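Local coordinates for protein LbaCas13a H328A (C2c2) (Lachnospiraceae bacterium NK4A179, PDB 5WLH) that binds a CRISPR guide RNA in its precursor form and, as an RNA-targeting Cas13a nuclease, probably cleaves RNA once a target complementary to the guide has paired with it, at residues K172-E175 with D176-D179; S571-T574 with D575-F578; K1202-T1205 with G1206-I1209. All coordinates share one frame; numbering follows the deposited sequence.

Contact 1: K172-E175 with D176-D179; sequences KVSE and DIID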
ATOM      1  N   LYS A 172      51.520   3.653   7.392  1.00 78.41           N
ATOM      2  CA  LYS A 172      51.538   5.096   7.191  1.00 75.80           C
ATOM      3  C   LYS A 172      50.195   5.499   6.596  1.00 74.80           C
ATOM      4  O   LYS A 172      49.898   5.175   5.439  1.00 74.99           O
ATOM      5  CB  LYS A 172      52.697   5.504   6.285  1.00 74.62           C
ATOM      6  CG  LYS A 172      53.314   6.855   6.622  1.00 75.11           C
ATOM      7  CD  LYS A 172      53.849   6.878   8.045  1.00 75.88           C
ATOM      8  CE  LYS A 172      54.928   7.935   8.218  1.00 75.98           C
ATOM      9  NZ  LYS A 172      55.610   7.821   9.539  1.00 77.01           N
ATOM     10  N   VAL A 173      49.376   6.188   7.381  1.00 71.82           N
ATOM     11  CA  VAL A 173      48.070   6.629   6.917  1.00 70.30           C
ATOM     12  C   VAL A 173      48.156   8.101   6.547  1.00 69.72           C
ATOM     13  O   VAL A 173      48.940   8.870   7.116  1.00 69.77           O
ATOM     14  CB  VAL A 173      46.967   6.376   7.969  1.00 69.30           C
ATOM     15  CG1 VAL A 173      47.123   4.990   8.585  1.00 69.32           C
ATOM     16  CG2 VAL A 173      46.970   7.452   9.031  1.00 68.18           C
ATOM     17  N   SER A 174      47.358   8.491   5.562  1.00 70.28           N
ATOM     18  CA  SER A 174      47.268   9.872   5.118  1.00 68.86           C
ATOM     19  C   SER A 174      46.050  10.538   5.740  1.00 65.87           C
ATOM     20  O   SER A 174      45.224   9.897   6.391  1.00 66.54           O
ATOM     21  CB  SER A 174      47.184   9.936   3.591  1.00 71.45           C
ATOM     22  OG  SER A 174      46.055   9.218   3.120  1.00 73.44           O
ATOM     23  N   GLU A 175      45.940  11.849   5.523  1.00 62.83           N
ATOM     24  CA  GLU A 175      44.712  12.543   5.891  1.00 61.59           C
ATOM     25  C   GLU A 175      43.531  12.022   5.081  1.00 61.83           C
ATOM     26  O   GLU A 175      42.421  11.879   5.609  1.00 55.62           O
ATOM     27  CB  GLU A 175      44.870  14.051   5.697  1.00 59.14           C
ATOM     28  CG  GLU A 175      43.745  14.861   6.309  1.00 60.05           C
ATOM     29  CD  GLU A 175      43.637  16.264   5.748  1.00 63.05           C
ATOM     30  OE1 GLU A 175      44.425  17.136   6.163  1.00 67.92           O
ATOM     31  OE2 GLU A 175      42.754  16.500   4.897  1.00 63.78           O
ATOM     32  N   ASP A 176      43.752  11.726   3.796  1.00 64.46           N
ATOM     33  CA  ASP A 176      42.660  11.249   2.951  1.00 64.87           C
ATOM     34  C   ASP A 176      42.164   9.883   3.407  1.00 58.72           C
ATOM     35  O   ASP A 176      40.964   9.595   3.331  1.00 60.33           O
ATOM     36  CB  ASP A 176      43.103  11.199   1.489  1.00 70.16           C
ATOM     37  CG  ASP A 176      41.952  10.892   0.540  1.00 74.15           C
ATOM     38  OD1 ASP A 176      40.976  11.674   0.499  1.00 76.30           O
ATOM     39  OD2 ASP A 176      42.023   9.861  -0.160  1.00 74.81           O
ATOM     40  N   ILE A 177      43.071   9.026   3.874  1.00 51.81           N
ATOM     41  CA  ILE A 177      42.651   7.770   4.486  1.00 51.34           C
ATOM     42  C   ILE A 177      41.782   8.046   5.707  1.00 47.61           C
ATOM     43  O   ILE A 177      40.743   7.404   5.909  1.00 46.24           O
ATOM     44  CB  ILE A 177      43.879   6.919   4.847  1.00 51.81           C
ATOM     45  CG1 ILE A 177      44.548   6.381   3.578  1.00 56.87           C
ATOM     46  CG2 ILE A 177      43.486   5.790   5.785  1.00 50.68           C
ATOM     47  CD1 ILE A 177      45.983   5.964   3.784  1.00 57.67           C
ATOM     48  N   ILE A 178      42.187   9.013   6.532  1.00 45.35           N
ATOM     49  CA  ILE A 178      41.400   9.371   7.709  1.00 39.54           C
ATOM     50  C   ILE A 178      40.037   9.911   7.289  1.00 39.97           C
ATOM     51  O   ILE A 178      38.997   9.520   7.835  1.00 36.51           O
ATOM     52  CB  ILE A 178      42.178  10.379   8.574  1.00 37.40           C
ATOM     53  CG1 ILE A 178      43.335   9.670   9.284  1.00 36.32           C
ATOM     54  CG2 ILE A 178      41.246  11.064   9.568  1.00 35.15           C
ATOM     55  CD1 ILE A 178      44.388  10.595   9.862  1.00 36.03           C
ATOM     56  N   ASP A 179      40.022  10.807   6.298  1.00 43.26           N
ATOM     57  CA  ASP A 179      38.760  11.355   5.816  1.00 45.16           C
ATOM     58  C   ASP A 179      37.851  10.260   5.276  1.00 42.23           C
ATOM     59  O   ASP A 179      36.639  10.279   5.512  1.00 40.63           O
ATOM     60  CB  ASP A 179      39.019  12.409   4.743  1.00 47.28           C
ATOM     61  CG  ASP A 179      39.421  13.742   5.329  1.00 47.99           C
ATOM     62  OD1 ASP A 179      39.429  13.857   6.571  1.00 47.19           O
ATOM     63  OD2 ASP A 179      39.714  14.677   4.553  1.00 50.80           O
TER
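S174 holds OG between its own backbone N and its carbonyl carbon (chi1 59°), and I177 turns CG1 back beside its backbone N (chi1 -71°), which brings the two side chains together at the start of a helix. S174 OG accepts from I177 N at 3.1 Å with an N-H...O angle of 160°, while I177 CG1 lies 3.2 Å from the same OG. Further along, I177 CD1 lies 3.4 Å from S174 N, a buried amide with no partner in the model. S174 is thus the N-cap of helix 175-185; with isoleucine at the N3 position no side chain answers back, which rules out a capping box. V173 and I178, the residues before the cap and four after it, meet as a hydrophobic staple: CG2 of V173 lies 4.2 Å from CD1 of I178, the side chains crossing at about a right angle. Without the hydroxyl, as with an alanine here, I177 N is likely to lose its capping acceptor at the helix start. The first turn is closed by I178 N to S174 O at 3.2 Å and by D179 N to E175 O at 2.7 Å. Although E175 OE2 and D179 OD2 come within 3.6 Å, both carboxylates form salt bridges with K200 of helix 193-206.

Contact 2: S571-T574 with D575-F578; sequences SLWT and DFPF
A type I beta turn from W573 to F576, followed by an inverse gamma turn centred on P577, gathers three aromatic side chains in the loop between helices 559-564 and 578-581. The first turn is closed by F576 N to W573 O at 3.1 Å (N-H...O 162°). A water lies 2.9 Å from W573 O on its way to F576 O, but its distance to the latter is too short to be taken at face value.

The rings carry the rest of the contact. F576 swings CG opposite its own backbone N (chi1 -170°), which sets its ring beside the indole. The six-membered ring of W573 presents its edge to a face of F576 in a T-shaped pair, centroids 5.2 Å apart and planes at 81°, with W573 CE3 3.6 Å from F576 CG. P577 CD sits over the other face of F576, so the phenyl is held between indole edge and proline ring. F578 brings its rim to the indole's root, CE2 lying 3.9 Å from W573 CB, and takes CD2 of F576 over the centre of one face. Its place follows from the gamma turn, where F578 N bonds to F576 O at 2.8 Å.

H630 of helix 621-632 stacks on W573, meets F576 edge-to-face, and bonds to D575 OD1. Since W573 NE1 also bonds to F567 O, the indole is fixed both by ring packing and by a polar bond, which implies little freedom to turn.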
ATOM      1  N   SER A 571     -25.408 -21.142 -21.940  1.00 33.78           N
ATOM      2  CA  SER A 571     -25.718 -22.564 -22.034  1.00 37.55           C
ATOM      3  C   SER A 571     -25.924 -23.203 -20.669  1.00 41.16           C
ATOM      4  O   SER A 571     -26.559 -24.257 -20.584  1.00 41.62           O
ATOM      5  CB  SER A 571     -24.612 -23.302 -22.789  1.00 34.24           C
ATOM      6  OG  SER A 571     -23.482 -23.524 -21.962  1.00 35.49           O
ATOM      7  N   LEU A 572     -25.414 -22.595 -19.604  1.00 40.26           N
ATOM      8  CA  LEU A 572     -25.610 -23.118 -18.260  1.00 35.31           C
ATOM      9  C   LEU A 572     -26.923 -22.671 -17.637  1.00 36.92           C
ATOM     10  O   LEU A 572     -27.230 -23.083 -16.512  1.00 39.00           O
ATOM     11  CB  LEU A 572     -24.447 -22.696 -17.355  1.00 39.23           C
ATOM     12  CG  LEU A 572     -23.038 -23.036 -17.842  1.00 38.58           C
ATOM     13  CD1 LEU A 572     -22.028 -22.323 -16.981  1.00 40.64           C
ATOM     14  CD2 LEU A 572     -22.817 -24.545 -17.798  1.00 42.75           C
ATOM     15  N   TRP A 573     -27.702 -21.843 -18.335  1.00 35.82           N
ATOM     16  CA  TRP A 573     -28.897 -21.231 -17.764  1.00 38.06           C
ATOM     17  C   TRP A 573     -30.157 -21.577 -18.550  1.00 37.56           C
ATOM     18  O   TRP A 573     -31.187 -20.919 -18.377  1.00 35.98           O
ATOM     19  CB  TRP A 573     -28.720 -19.711 -17.683  1.00 38.41           C
ATOM     20  CG  TRP A 573     -27.613 -19.317 -16.766  1.00 35.49           C
ATOM     21  CD1 TRP A 573     -26.283 -19.258 -17.067  1.00 31.52           C
ATOM     22  CD2 TRP A 573     -27.736 -18.937 -15.393  1.00 32.94           C
ATOM     23  NE1 TRP A 573     -25.565 -18.869 -15.960  1.00 32.55           N
ATOM     24  CE2 TRP A 573     -26.433 -18.660 -14.919  1.00 29.13           C
ATOM     25  CE3 TRP A 573     -28.816 -18.795 -14.519  1.00 34.45           C
ATOM     26  CZ2 TRP A 573     -26.183 -18.253 -13.612  1.00 24.41           C
ATOM     27  CZ3 TRP A 573     -28.567 -18.392 -13.213  1.00 33.48           C
ATOM     28  CH2 TRP A 573     -27.258 -18.123 -12.774  1.00 31.31           C
ATOM     29  N   THR A 574     -30.096 -22.599 -19.408  1.00 41.98           N
ATOM     30  CA  THR A 574     -31.256 -22.959 -20.221  1.00 44.56           C
ATOM     31  C   THR A 574     -32.439 -23.395 -19.365  1.00 49.85           C
ATOM     32  O   THR A 574     -33.591 -23.266 -19.793  1.00 54.37           O
ATOM     33  CB  THR A 574     -30.884 -24.071 -21.201  1.00 41.89           C
ATOM     34  OG1 THR A 574     -30.551 -25.252 -20.464  1.00 43.29           O
ATOM     35  CG2 THR A 574     -29.685 -23.656 -22.045  1.00 42.80           C
ATOM     36  N   ASP A 575     -32.179 -23.907 -18.162  1.00 54.46           N
ATOM     37  CA  ASP A 575     -33.215 -24.388 -17.254  1.00 56.20           C
ATOM     38  C   ASP A 575     -33.662 -23.339 -16.240  1.00 53.13           C
ATOM     39  O   ASP A 575     -34.447 -23.662 -15.340  1.00 52.12           O
ATOM     40  CB  ASP A 575     -32.717 -25.628 -16.506  1.00 61.77           C
ATOM     41  CG  ASP A 575     -31.756 -25.279 -15.380  1.00 66.15           C
ATOM     42  OD1 ASP A 575     -30.904 -24.382 -15.578  1.00 62.85           O
ATOM     43  OD2 ASP A 575     -31.853 -25.897 -14.298  1.00 70.50           O
ATOM     44  N   PHE A 576     -33.176 -22.096 -16.355  1.00 46.29           N
ATOM     45  CA  PHE A 576     -33.461 -21.083 -15.342  1.00 39.14           C
ATOM     46  C   PHE A 576     -34.693 -20.283 -15.738  1.00 37.15           C
ATOM     47  O   PHE A 576     -34.735 -19.735 -16.843  1.00 39.26           O
ATOM     48  CB  PHE A 576     -32.270 -20.137 -15.162  1.00 34.51           C
ATOM     49  CG  PHE A 576     -32.396 -19.220 -13.975  1.00 35.84           C
ATOM     50  CD1 PHE A 576     -32.169 -19.692 -12.689  1.00 36.11           C
ATOM     51  CD2 PHE A 576     -32.738 -17.895 -14.142  1.00 36.06           C
ATOM     52  CE1 PHE A 576     -32.277 -18.853 -11.593  1.00 33.21           C
ATOM     53  CE2 PHE A 576     -32.853 -17.045 -13.048  1.00 35.50           C
ATOM     54  CZ  PHE A 576     -32.624 -17.531 -11.775  1.00 33.92           C
ATOM     55  N   PRO A 577     -35.692 -20.174 -14.868  1.00 40.26           N
ATOM     56  CA  PRO A 577     -36.943 -19.483 -15.237  1.00 42.02           C
ATOM     57  C   PRO A 577     -36.810 -17.967 -15.159  1.00 41.76           C
ATOM     58  O   PRO A 577     -37.326 -17.302 -14.257  1.00 45.88           O
ATOM     59  CB  PRO A 577     -37.937 -20.050 -14.220  1.00 38.00           C
ATOM     60  CG  PRO A 577     -37.101 -20.274 -12.994  1.00 42.05           C
ATOM     61  CD  PRO A 577     -35.731 -20.690 -13.490  1.00 40.88           C
ATOM     62  N   PHE A 578     -36.098 -17.398 -16.136  1.00 45.93           N
ATOM     63  CA  PHE A 578     -35.896 -15.952 -16.167  1.00 48.19           C
ATOM     64  C   PHE A 578     -37.222 -15.210 -16.214  1.00 51.88           C
ATOM     65  O   PHE A 578     -37.368 -14.139 -15.614  1.00 47.88           O
ATOM     66  CB  PHE A 578     -35.042 -15.559 -17.372  1.00 45.60           C
ATOM     67  CG  PHE A 578     -33.581 -15.820 -17.190  1.00 43.27           C
ATOM     68  CD1 PHE A 578     -32.826 -15.049 -16.317  1.00 43.93           C
ATOM     69  CD2 PHE A 578     -32.960 -16.848 -17.888  1.00 44.23           C
ATOM     70  CE1 PHE A 578     -31.473 -15.295 -16.147  1.00 44.26           C
ATOM     71  CE2 PHE A 578     -31.604 -17.099 -17.724  1.00 44.55           C
ATOM     72  CZ  PHE A 578     -30.863 -16.323 -16.855  1.00 44.56           C
TER
HETATM   73  O   HOH W   1     -33.767 -19.925 -19.108  1.00 50.47           O

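Contact 3: K1202-T1205 with G1206-I1209; sequences KEST and GAKI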
ATOM      1  N   LYS A1202     -29.611   7.895  -2.385  1.00 25.04           N
ATOM      2  CA  LYS A1202     -28.966   6.977  -3.308  1.00 23.45           C
ATOM      3  C   LYS A1202     -28.460   7.667  -4.564  1.00 25.20           C
ATOM      4  O   LYS A1202     -27.861   7.015  -5.422  1.00 28.73           O
ATOM      5  CB  LYS A1202     -29.930   5.845  -3.671  1.00 27.80           C
ATOM      6  CG  LYS A1202     -30.470   5.110  -2.454  1.00 35.79           C
ATOM      7  CD  LYS A1202     -31.509   4.061  -2.840  1.00 43.02           C
ATOM      8  CE  LYS A1202     -31.902   3.220  -1.625  1.00 45.97           C
ATOM      9  NZ  LYS A1202     -33.347   2.850  -1.633  1.00 49.23           N
ATOM     10  N   GLU A1203     -28.671   8.969  -4.691  1.00 23.63           N
ATOM     11  CA  GLU A1203     -28.167   9.676  -5.852  1.00 22.45           C
ATOM     12  C   GLU A1203     -26.633   9.700  -5.834  1.00 26.05           C
ATOM     13  O   GLU A1203     -25.990   9.394  -4.824  1.00 25.62           O
ATOM     14  CB  GLU A1203     -28.748  11.092  -5.908  1.00 22.19           C
ATOM     15  CG  GLU A1203     -28.332  12.008  -4.763  1.00 23.23           C
ATOM     16  CD  GLU A1203     -29.184  11.877  -3.504  1.00 24.90           C
ATOM     17  OE1 GLU A1203     -29.890  10.854  -3.301  1.00 24.58           O
ATOM     18  OE2 GLU A1203     -29.138  12.810  -2.685  1.00 27.30           O
ATOM     19  N   SER A1204     -26.055  10.030  -6.987  1.00 24.23           N
ATOM     20  CA  SER A1204     -24.610   9.951  -7.186  1.00 27.07           C
ATOM     21  C   SER A1204     -23.867  10.966  -6.326  1.00 26.78           C
ATOM     22  O   SER A1204     -24.432  11.948  -5.837  1.00 22.07           O
ATOM     23  CB  SER A1204     -24.257  10.197  -8.649  1.00 27.13           C
ATOM     24  OG  SER A1204     -24.525  11.546  -9.016  1.00 30.13           O
ATOM     25  N   THR A1205     -22.566  10.730  -6.152  1.00 24.17           N
ATOM     26  CA  THR A1205     -21.756  11.740  -5.475  1.00 25.83           C
ATOM     27  C   THR A1205     -21.888  13.090  -6.171  1.00 26.52           C
ATOM     28  O   THR A1205     -22.085  14.118  -5.510  1.00 23.95           O
ATOM     29  CB  THR A1205     -20.296  11.287  -5.412  1.00 29.79           C
ATOM     30  OG1 THR A1205     -20.237  10.007  -4.771  1.00 27.06           O
ATOM     31  CG2 THR A1205     -19.473  12.265  -4.610  1.00 30.82           C
ATOM     32  N   GLY A1206     -21.841  13.100  -7.505  1.00 27.09           N
ATOM     33  CA  GLY A1206     -21.976  14.356  -8.227  1.00 32.06           C
ATOM     34  C   GLY A1206     -23.302  15.045  -7.959  1.00 28.79           C
ATOM     35  O   GLY A1206     -23.357  16.269  -7.797  1.00 26.17           O
ATOM     36  N   ALA A1207     -24.390  14.271  -7.913  1.00 23.04           N
ATOM     37  CA  ALA A1207     -25.683  14.860  -7.601  1.00 26.18           C
ATOM     38  C   ALA A1207     -25.686  15.401  -6.188  1.00 27.01           C
ATOM     39  O   ALA A1207     -26.225  16.485  -5.926  1.00 23.92           O
ATOM     40  CB  ALA A1207     -26.799  13.827  -7.769  1.00 29.83           C
ATOM     41  N   LYS A1208     -25.082  14.656  -5.263  1.00 23.32           N
ATOM     42  CA  LYS A1208     -25.069  15.082  -3.875  1.00 21.43           C
ATOM     43  C   LYS A1208     -24.286  16.369  -3.702  1.00 20.03           C
ATOM     44  O   LYS A1208     -24.654  17.215  -2.887  1.00 21.27           O
ATOM     45  CB  LYS A1208     -24.492  13.981  -3.000  1.00 25.68           C
ATOM     46  CG  LYS A1208     -25.539  12.905  -2.799  1.00 30.02           C
ATOM     47  CD  LYS A1208     -25.086  11.839  -1.928  1.00 33.71           C
ATOM     48  CE  LYS A1208     -26.279  11.068  -1.422  1.00 30.37           C
ATOM     49  NZ  LYS A1208     -25.757  10.060  -0.481  1.00 24.27           N
ATOM     50  N   ILE A1209     -23.172  16.515  -4.419  1.00 23.27           N
ATOM     51  CA  ILE A1209     -22.434  17.764  -4.320  1.00 21.64           C
ATOM     52  C   ILE A1209     -23.297  18.922  -4.799  1.00 22.04           C
ATOM     53  O   ILE A1209     -23.342  19.980  -4.164  1.00 24.94           O
ATOM     54  CB  ILE A1209     -21.127  17.669  -5.110  1.00 23.97           C
ATOM     55  CG1 ILE A1209     -20.220  16.665  -4.399  1.00 20.50           C
ATOM     56  CG2 ILE A1209     -20.487  19.060  -5.239  1.00 28.53           C
ATOM     57  CD1 ILE A1209     -18.896  16.435  -5.116  1.00 26.92           C
TER
HETATM   58  O   HOH W   2     -24.511   8.506  -2.674  1.00 31.36           O
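K1208 NZ, the end of a largely buried lysine, donates to a water at 3.0 Å, and that water donates in turn to E1203 O at 2.8 Å. The same NZ bonds to the backbone oxygens of A1178, L1184 and G1201; with the water, these four acceptors outnumber the three protons of an ammonium, so at least one bond must be shared or weaker. E1203 meets the aliphatic part of this lysine: its CG lies 3.5 Å from K1208 CG, and the two chains cross at about a right angle. A bend at chi2 (-85°) brings the carboxylate back alongside the lysine, E1203 OE2 lying 3.6 Å from K1208 CE but 4.9 Å from K1208 NZ, too far for a salt bridge; OE2 bonds instead to S1199 OG.

Between these two residues the helix begins. S1204 is the N-cap of helix 1205-1216, its OG accepting from A1207 N at 2.9 Å with an N-H...O angle of 160°. K1208 N to S1204 O, 2.8 Å, and I1209 N to T1205 O then start the regular pattern. T1205 also touches N604, which lies in an R-X4-H sequence consistent with a HEPN nuclease motif, so this helix start packs against a likely catalytic region.

The carbonyl oxygens around NZ would stabilise a charged ammonium, whereas the glutamate, with E1211 and D1200 carboxylates close by, probably has its acidity somewhat weakened.

How the contacts relate
From the N terminus the three contacts follow in series, none enclosing or crossing another, and each closes a single local turn, save that contact 2 joins two. Contact 1 begins helix 175-185 and ties it to helices 83-96 and 193-206. Contact 2 turns the chain between helices 559-564 and 578-581 and packs against helix 621-632. Contact 3 leads from strand 1196-1198 into helix 1205-1216, and reaches back in sequence to Y600 and N604, near the end of helix 588-602, which follows contact 2 in the chain. Contact 1 lies across the chain's centre from the others, its centre 85 Å from that of contact 2; the centres of contacts 2 and 3 are 37 Å apart, and no two of the contacts touch.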